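Local coordinates for ancylostoma secreted protein 1 (Necator americanus, PDB 3NT8), which is a secreted two-CAP-domain protein of the CRISP family, probably associated with the transition of infective hookworm larvae to parasitism, at residues L63-M69 with W189-A194. Residue numbers count along the deposited sequence, not the author numbering.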
loop_
_atom_site.group_PDB
_atom_site.type_symbol
_atom_site.label_atom_id
_atom_site.label_comp_id
_atom_site.label_asym_id
_atom_site.label_seq_id
_atom_site.Cartn_x
_atom_site.Cartn_y
_atom_site.Cartn_z
ATOM N N LEU A 63 4.758 12.190 18.307
ATOM C CA LEU A 63 4.090 11.473 17.235
ATOM C C LEU A 63 2.958 10.657 17.752
ATOM O O LEU A 63 3.055 10.086 18.850
ATOM C CB LEU A 63 5.070 10.541 16.516
ATOM C CG LEU A 63 6.170 11.258 15.736
ATOM C CD1 LEU A 63 7.241 10.285 15.237
ATOM C CD2 LEU A 63 5.577 12.041 14.570
ATOM N N ASN A 64 1.912 10.501 16.934
ATOM C CA ASN A 64 0.836 9.593 17.292
ATOM C C ASN A 64 1.294 8.149 17.528
ATOM O O ASN A 64 2.111 7.653 16.772
ATOM C CB ASN A 64 -0.243 9.569 16.191
ATOM C CG ASN A 64 -0.988 10.857 16.090
ATOM O OD1 ASN A 64 -1.403 11.396 17.120
ATOM N ND2 ASN A 64 -1.147 11.395 14.832
ATOM N N PRO A 65 0.720 7.455 18.542
ATOM C CA PRO A 65 0.932 6.003 18.738
ATOM C C PRO A 65 0.423 5.181 17.559
ATOM O O PRO A 65 -0.440 5.652 16.816
ATOM C CB PRO A 65 0.052 5.685 19.945
ATOM C CG PRO A 65 -0.997 6.770 19.959
ATOM C CD PRO A 65 -0.161 7.991 19.599
ATOM N N ALA A 66 0.913 3.941 17.440
ATOM C CA ALA A 66 0.634 3.136 16.284
ATOM C C ALA A 66 0.044 1.773 16.597
ATOM O O ALA A 66 0.614 1.003 17.384
ATOM C CB ALA A 66 1.897 2.959 15.447
ATOM N N LYS A 67 -1.038 1.426 15.898
ATOM C CA LYS A 67 -1.495 0.055 15.892
ATOM C C LYS A 67 -0.891 -0.618 14.669
ATOM O O LYS A 67 -0.453 0.074 13.713
ATOM C CB LYS A 67 -3.018 -0.005 15.873
ATOM C CG LYS A 67 -3.707 0.725 14.721
ATOM C CD LYS A 67 -5.242 0.487 14.796
ATOM C CE LYS A 67 -5.986 1.130 13.625
ATOM N NZ LYS A 67 -7.496 1.292 13.861
ATOM N N ASN A 68 -0.865 -1.954 14.676
ATOM C CA ASN A 68 -0.282 -2.715 13.534
ATOM C C ASN A 68 1.160 -2.266 13.151
ATOM O O ASN A 68 1.538 -2.256 11.998
ATOM C CB ASN A 68 -1.215 -2.608 12.299
ATOM C CG ASN A 68 -2.622 -3.121 12.564
ATOM O OD1 ASN A 68 -2.826 -4.029 13.368
ATOM N ND2 ASN A 68 -3.583 -2.590 11.848
ATOM N N MET A 69 1.970 -1.840 14.115
ATOM C CA MET A 69 3.365 -1.513 13.807
ATOM C C MET A 69 4.175 -2.763 13.883
ATOM O O MET A 69 4.355 -3.325 14.977
ATOM C CB MET A 69 3.930 -0.480 14.767
ATOM C CG MET A 69 5.393 -0.128 14.512
ATOM S SD MET A 69 5.723 0.760 12.971
ATOM C CE MET A 69 4.976 2.375 13.196
ATOM N N TRP A 189 1.459 5.136 9.204
ATOM C CA TRP A 189 0.919 4.171 10.176
ATOM C C TRP A 189 -0.472 4.662 10.605
ATOM O O TRP A 189 -0.840 5.866 10.458
ATOM C CB TRP A 189 1.882 3.990 11.429
ATOM C CG TRP A 189 1.975 5.250 12.304
ATOM C CD1 TRP A 189 1.155 5.594 13.375
ATOM C CD2 TRP A 189 2.938 6.315 12.199
ATOM N NE1 TRP A 189 1.570 6.783 13.944
ATOM C CE2 TRP A 189 2.662 7.245 13.244
ATOM C CE3 TRP A 189 4.021 6.563 11.350
ATOM C CZ2 TRP A 189 3.388 8.425 13.402
ATOM C CZ3 TRP A 189 4.766 7.720 11.542
ATOM C CH2 TRP A 189 4.423 8.656 12.540
ATOM N N GLU A 190 -1.225 3.765 11.231
ATOM C CA GLU A 190 -2.554 4.150 11.711
ATOM C C GLU A 190 -2.504 4.486 13.159
ATOM O O GLU A 190 -1.914 3.777 13.949
ATOM C CB GLU A 190 -3.574 3.046 11.418
ATOM C CG GLU A 190 -3.944 2.989 9.919
ATOM C CD GLU A 190 -5.054 1.999 9.600
ATOM O OE1 GLU A 190 -5.001 0.834 10.066
ATOM O OE2 GLU A 190 -5.971 2.407 8.852
ATOM N N THR A 191 -3.084 5.619 13.515
ATOM C CA THR A 191 -3.162 6.017 14.940
ATOM C C THR A 191 -4.000 4.962 15.730
ATOM O O THR A 191 -5.128 4.605 15.340
ATOM C CB THR A 191 -3.677 7.482 15.099
ATOM O OG1 THR A 191 -2.954 8.368 14.242
ATOM C CG2 THR A 191 -3.493 7.995 16.502
ATOM N N GLY A 192 -3.409 4.423 16.798
ATOM C CA GLY A 192 -4.165 3.627 17.750
ATOM C C GLY A 192 -3.246 3.156 18.823
ATOM O O GLY A 192 -2.060 3.478 18.794
ATOM N N GLN A 193 -3.762 2.445 19.820
ATOM C CA GLN A 193 -2.884 1.788 20.784
ATOM C C GLN A 193 -2.036 0.679 20.136
ATOM O O GLN A 193 -2.494 -0.061 19.295
ATOM C CB GLN A 193 -3.710 1.165 21.908
ATOM C CG GLN A 193 -2.922 0.853 23.183
ATOM C CD GLN A 193 -3.739 0.071 24.214
ATOM O OE1 GLN A 193 -4.747 -0.604 23.883
ATOM N NE2 GLN A 193 -3.304 0.140 25.465
ATOM N N ALA A 194 -0.808 0.542 20.617
ATOM C CA ALA A 194 0.081 -0.515 20.194
ATOM C C ALA A 194 -0.497 -1.858 20.619
ATOM O O ALA A 194 -1.240 -1.918 21.599
ATOM C CB ALA A 194 1.430 -0.306 20.814
HETATM O O HOH W 1 -0.517 1.020 10.972
HETATM O O HOH W 2 -2.766 -0.373 10.046
#
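Residues 63-69 and 189-194 run antiparallel and pair as a very short, weakly bonded two-stranded antiparallel sheet, 66-67 with 190-191, at the first of the protein's two CAP domains. Ala66 and Thr191 form a non-hydrogen-bonded pair, their CA atoms 5.0 Å apart. Two backbone bonds flank it: Gly192 N donates to Pro65 O (3.2 Å) and Lys67 N to Glu190 O (3.2 Å). Thr191 CA also approaches Pro65 O at 3.3 Å and Ala66 CA approaches Glu190 O at 3.5 Å, both as CA-H...O contacts. Within the Lys67-Glu190 pair the return bond is replaced by a water, which accepts from Glu190 N (2.8 Å) and donates to Lys67 O (2.9 Å). The CA-to-CB bond of Trp189 points toward 63-69, and its indole lies against that segment: Leu63 CD2 meets the ring edge at CH2 (4.1 Å), Ala66 CB lies 3.4 Å from CD1, and Met69 CE packs on Trp189 CB (3.9 Å). Val51 of helix 34-52 and Phe149 and Val153 of helix 147-153 also touch this tryptophan, so the chain returning after the last strand of the CAP sheet is packed against the domain's helices. Trp189 NE1 makes a weak hydrogen bond to Asn64 O (3.0 Å). The side chains of Asn64 and Thr191 both hydrogen-bond to Asn139. A second water accepts from Asn68 ND2 (3.0 Å), itself bonded to Ser202, and donates to Glu190 OE1 at 2.5 Å.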